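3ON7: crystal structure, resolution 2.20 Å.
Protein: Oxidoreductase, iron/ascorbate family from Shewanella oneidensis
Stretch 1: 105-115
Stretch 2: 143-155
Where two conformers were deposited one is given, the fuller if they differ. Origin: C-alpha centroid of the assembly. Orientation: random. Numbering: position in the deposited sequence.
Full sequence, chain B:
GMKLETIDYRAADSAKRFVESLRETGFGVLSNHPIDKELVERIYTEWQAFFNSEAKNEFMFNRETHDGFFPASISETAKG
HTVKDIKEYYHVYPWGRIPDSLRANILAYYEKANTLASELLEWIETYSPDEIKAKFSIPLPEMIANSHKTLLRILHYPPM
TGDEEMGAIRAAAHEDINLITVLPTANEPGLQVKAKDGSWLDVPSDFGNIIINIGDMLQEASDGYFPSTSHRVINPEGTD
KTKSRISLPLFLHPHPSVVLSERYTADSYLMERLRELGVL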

# COMPACT_ATOMS: atom_id res chain seq x y z
N ASN B 105 16.10 -25.45 -8.49
CA ASN B 105 15.44 -25.66 -9.77
C ASN B 105 14.67 -24.44 -10.23
O ASN B 105 14.70 -24.08 -11.41
CB ASN B 105 14.52 -26.89 -9.73
CG ASN B 105 15.31 -28.21 -9.75
OD1 ASN B 105 16.49 -28.24 -10.08
ND2 ASN B 105 14.66 -29.30 -9.38
N ILE B 106 13.99 -23.78 -9.30
CA ILE B 106 13.13 -22.69 -9.72
C ILE B 106 13.96 -21.47 -10.09
O ILE B 106 13.63 -20.80 -11.04
CB ILE B 106 12.01 -22.38 -8.70
CG1 ILE B 106 10.82 -21.74 -9.41
CG2 ILE B 106 12.51 -21.50 -7.55
CD1 ILE B 106 10.35 -22.48 -10.63
N LEU B 107 15.05 -21.21 -9.37
CA LEU B 107 15.93 -20.12 -9.75
C LEU B 107 16.78 -20.45 -11.01
O LEU B 107 17.11 -19.56 -11.76
CB LEU B 107 16.83 -19.68 -8.57
CG LEU B 107 16.07 -19.07 -7.38
CD1 LEU B 107 17.03 -18.59 -6.31
CD2 LEU B 107 15.14 -17.93 -7.82
N ALA B 108 17.13 -21.72 -11.22
CA ALA B 108 17.78 -22.11 -12.47
C ALA B 108 16.81 -21.87 -13.63
O ALA B 108 17.20 -21.35 -14.66
CB ALA B 108 18.23 -23.57 -12.43
N TYR B 109 15.54 -22.19 -13.43
CA TYR B 109 14.55 -21.92 -14.47
C TYR B 109 14.37 -20.41 -14.73
O TYR B 109 14.39 -19.97 -15.87
CB TYR B 109 13.19 -22.57 -14.18
CG TYR B 109 12.17 -22.16 -15.21
CD1 TYR B 109 12.10 -22.80 -16.43
CD2 TYR B 109 11.29 -21.09 -14.99
CE1 TYR B 109 11.20 -22.43 -17.39
CE2 TYR B 109 10.38 -20.70 -15.95
CZ TYR B 109 10.35 -21.37 -17.16
OH TYR B 109 9.47 -21.00 -18.14
N TYR B 110 14.20 -19.65 -13.66
CA TYR B 110 14.10 -18.18 -13.72
C TYR B 110 15.26 -17.57 -14.50
O TYR B 110 15.06 -16.66 -15.33
CB TYR B 110 14.09 -17.60 -12.30
CG TYR B 110 13.97 -16.08 -12.19
CD1 TYR B 110 15.09 -15.25 -12.26
CD2 TYR B 110 12.73 -15.49 -11.94
CE1 TYR B 110 14.95 -13.85 -12.14
CE2 TYR B 110 12.59 -14.10 -11.82
CZ TYR B 110 13.69 -13.29 -11.92
OH TYR B 110 13.53 -11.92 -11.78
N GLU B 111 16.47 -18.06 -14.24
CA GLU B 111 17.67 -17.55 -14.88
C GLU B 111 17.61 -17.89 -16.37
O GLU B 111 17.83 -17.02 -17.22
CB GLU B 111 18.93 -18.16 -14.21
CG GLU B 111 20.28 -17.78 -14.85
CD GLU B 111 21.48 -18.47 -14.18
N LYS B 112 17.26 -19.14 -16.67
CA LYS B 112 17.24 -19.63 -18.05
C LYS B 112 16.13 -18.98 -18.87
O LYS B 112 16.29 -18.78 -20.07
CB LYS B 112 17.10 -21.15 -18.07
CG LYS B 112 18.38 -21.90 -17.64
CD LYS B 112 18.19 -23.42 -17.61
CE LYS B 112 19.51 -24.19 -17.75
NZ LYS B 112 20.15 -24.55 -16.44
N ALA B 113 15.00 -18.67 -18.23
CA ALA B 113 13.89 -18.07 -18.92
C ALA B 113 14.12 -16.58 -19.14
O ALA B 113 13.69 -16.03 -20.15
CB ALA B 113 12.59 -18.31 -18.15
N ASN B 114 14.80 -15.94 -18.19
CA ASN B 114 15.23 -14.56 -18.39
C ASN B 114 16.23 -14.46 -19.54
O ASN B 114 16.16 -13.53 -20.32
CB ASN B 114 15.84 -13.99 -17.10
CG ASN B 114 14.81 -13.27 -16.25
OD1 ASN B 114 14.53 -12.09 -16.47
ND2 ASN B 114 14.24 -13.98 -15.27
N THR B 115 17.12 -15.45 -19.65
CA THR B 115 18.08 -15.50 -20.77
C THR B 115 17.34 -15.64 -22.10
O THR B 115 17.61 -14.86 -23.03
CB THR B 115 19.14 -16.62 -20.59
OG1 THR B 115 19.94 -16.34 -19.44
CG2 THR B 115 20.06 -16.76 -21.85
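Stretch 2 143-155: MIANSHKTLLRIL

Stretch 1 is a single run of helix, and stretch 2 reaches it first as a turn and then as a strand. The chain leaves Ile-144 through a type II beta turn ending at Ser-147, closed by Ser-147 N to Ile-144 O at 3.2 Å, and becomes extended from Leu-151 to Leu-155. The strand crosses the helix at 126°, nearer antiparallel than parallel, with the axes 10.3 Å apart at closest approach. That spacing leaves room for a layer of side chains, and strand alternation supplies it: Leu-152 and Ile-154 point their CA-to-CB bonds toward the helix, whereas that of Leu-151 points away.

Leu-152 is the principal bump. Its branched end enters a hollow bordered by Ile-106, Tyr-109 and Tyr-110, one helical turn of the chain. Leu-152 CD2 lies 3.8 Å from Ile-106 CD1 and 3.9 Å from Tyr-109 CD2, at the edge of that ring. Leu-152 CB meets the edge of the Tyr-110 ring, 4.2 Å from Tyr-110 CD2. Leucine suits the hollow because its apolar side chain packs against the Ile-106 side chain and the tyrosine ring edges, and none of these carbons needs a hydrogen bond. Ile-106 also extends CD1 to within 3.9 Å of Ile-154 CD1, methyl against methyl.

Toward the turn the surface becomes mixed. The long Tyr-110 side chain (chi1 t) carries its OH to 3.4 Å from Thr-150 CG2, and tyrosine suits this place because the same hydroxyl can bind water. One water, 2.7 Å from Tyr-110 OH, donates to Ser-147 O at 3.0 Å; another, 2.6 Å from Tyr-110 OH, lies 3.0 Å from Ser-147 O and 2.5 Å from Thr-150 O. Asn-114 ND2 donates to Tyr-110 O at 2.8 Å, while Asn-114 OD1 lies 4.0 Å from Ile-144 CD1. A third water donates to Asn-114 OD1 (2.6 Å) and Ile-144 O (2.8 Å) and accepts from Thr-150 OG1 (2.8 Å). With no direct hydrogen bonds between the stretches, apolar packing and water join them.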

# COMPACT_ATOMS: atom_id res chain seq x y z
N MSE B 143 16.19 -3.23 -20.13
CA MSE B 143 15.01 -2.89 -19.31
C MSE B 143 14.70 -3.95 -18.26
O MSE B 143 14.15 -3.62 -17.23
CB MSE B 143 13.75 -2.70 -20.20
CG MSE B 143 13.82 -1.51 -21.14
SE MSE B 143 12.24 -1.23 -22.20
CE MSE B 143 12.73 0.49 -22.99
N ILE B 144 15.04 -5.21 -18.53
CA ILE B 144 14.70 -6.32 -17.63
C ILE B 144 15.92 -6.96 -16.93
O ILE B 144 15.76 -7.85 -16.07
CB ILE B 144 13.93 -7.45 -18.36
CG1 ILE B 144 14.78 -8.16 -19.42
CG2 ILE B 144 12.64 -6.91 -19.00
CD1 ILE B 144 14.33 -9.63 -19.66
N ALA B 145 17.12 -6.57 -17.31
CA ALA B 145 18.31 -7.16 -16.67
C ALA B 145 18.26 -6.86 -15.17
O ALA B 145 18.26 -5.71 -14.79
CB ALA B 145 19.58 -6.58 -17.27
N ASN B 146 18.20 -7.90 -14.34
CA ASN B 146 18.17 -7.78 -12.88
C ASN B 146 17.04 -6.91 -12.38
O ASN B 146 17.21 -6.13 -11.47
CB ASN B 146 19.52 -7.28 -12.34
CG ASN B 146 20.64 -8.30 -12.54
OD1 ASN B 146 20.48 -9.48 -12.21
ND2 ASN B 146 21.76 -7.87 -13.10
N SER B 147 15.89 -7.07 -13.02
CA SER B 147 14.70 -6.34 -12.66
C SER B 147 14.12 -6.91 -11.39
O SER B 147 13.85 -8.12 -11.29
CB SER B 147 13.64 -6.42 -13.75
OG SER B 147 12.40 -6.02 -13.20
N HIS B 148 13.87 -6.01 -10.45
CA HIS B 148 13.33 -6.31 -9.13
C HIS B 148 11.88 -6.79 -9.21
O HIS B 148 11.45 -7.66 -8.42
CB HIS B 148 13.41 -5.03 -8.30
CG HIS B 148 12.94 -5.18 -6.90
ND1 HIS B 148 11.88 -4.46 -6.41
CD2 HIS B 148 13.39 -5.94 -5.87
CE1 HIS B 148 11.68 -4.77 -5.14
NE2 HIS B 148 12.58 -5.67 -4.78
N LYS B 149 11.13 -6.24 -10.16
CA LYS B 149 9.72 -6.53 -10.27
C LYS B 149 9.39 -7.80 -11.06
O LYS B 149 8.26 -8.29 -11.01
CB LYS B 149 8.97 -5.34 -10.87
CG LYS B 149 8.75 -4.18 -9.89
CD LYS B 149 7.33 -4.17 -9.31
CE LYS B 149 6.29 -3.74 -10.36
NZ LYS B 149 4.92 -3.64 -9.78
N THR B 150 10.34 -8.33 -11.80
CA THR B 150 10.02 -9.49 -12.63
C THR B 150 9.54 -10.61 -11.71
O THR B 150 10.18 -10.87 -10.68
CB THR B 150 11.19 -9.94 -13.53
OG1 THR B 150 11.25 -9.05 -14.65
CG2 THR B 150 11.00 -11.40 -14.06
N LEU B 151 8.41 -11.20 -12.07
CA LEU B 151 7.69 -12.16 -11.22
C LEU B 151 7.48 -13.50 -11.91
O LEU B 151 6.99 -13.55 -13.02
CB LEU B 151 6.31 -11.57 -10.86
CG LEU B 151 5.20 -12.50 -10.36
CD1 LEU B 151 5.60 -13.06 -9.02
CD2 LEU B 151 3.87 -11.74 -10.28
N LEU B 152 7.85 -14.58 -11.24
CA LEU B 152 7.53 -15.94 -11.69
C LEU B 152 6.41 -16.43 -10.77
O LEU B 152 6.59 -16.56 -9.58
CB LEU B 152 8.77 -16.84 -11.62
CG LEU B 152 8.64 -18.32 -11.94
CD1 LEU B 152 7.90 -18.56 -13.23
CD2 LEU B 152 10.03 -18.97 -11.98
N ARG B 153 5.23 -16.60 -11.35
CA ARG B 153 3.98 -16.88 -10.67
C ARG B 153 3.71 -18.36 -10.97
O ARG B 153 3.65 -18.76 -12.13
CB ARG B 153 2.93 -15.95 -11.28
CG ARG B 153 1.54 -15.97 -10.72
CD ARG B 153 0.68 -14.74 -11.17
NE ARG B 153 -0.33 -14.46 -10.15
CZ ARG B 153 -1.66 -14.52 -10.28
NH1 ARG B 153 -2.26 -14.79 -11.43
NH2 ARG B 153 -2.40 -14.26 -9.22
N ILE B 154 3.63 -19.19 -9.94
CA ILE B 154 3.35 -20.61 -10.12
C ILE B 154 1.89 -20.84 -9.74
O ILE B 154 1.54 -20.71 -8.57
CB ILE B 154 4.31 -21.47 -9.29
CG1 ILE B 154 5.74 -21.06 -9.63
CG2 ILE B 154 4.07 -23.02 -9.51
CD1 ILE B 154 6.82 -21.88 -9.01
N LEU B 155 1.05 -21.14 -10.75
CA LEU B 155 -0.39 -21.28 -10.55
C LEU B 155 -0.78 -22.74 -10.42
O LEU B 155 -0.27 -23.59 -11.16
CB LEU B 155 -1.14 -20.67 -11.74
CG LEU B 155 -1.31 -19.15 -11.67
CD1 LEU B 155 -2.62 -18.79 -11.02
CD2 LEU B 155 -0.15 -18.51 -10.91
O HOH W 1 12.52 -10.40 -9.87
O HOH W 2 15.12 -10.11 -13.09
O HOH W 3 13.83 -9.75 -15.51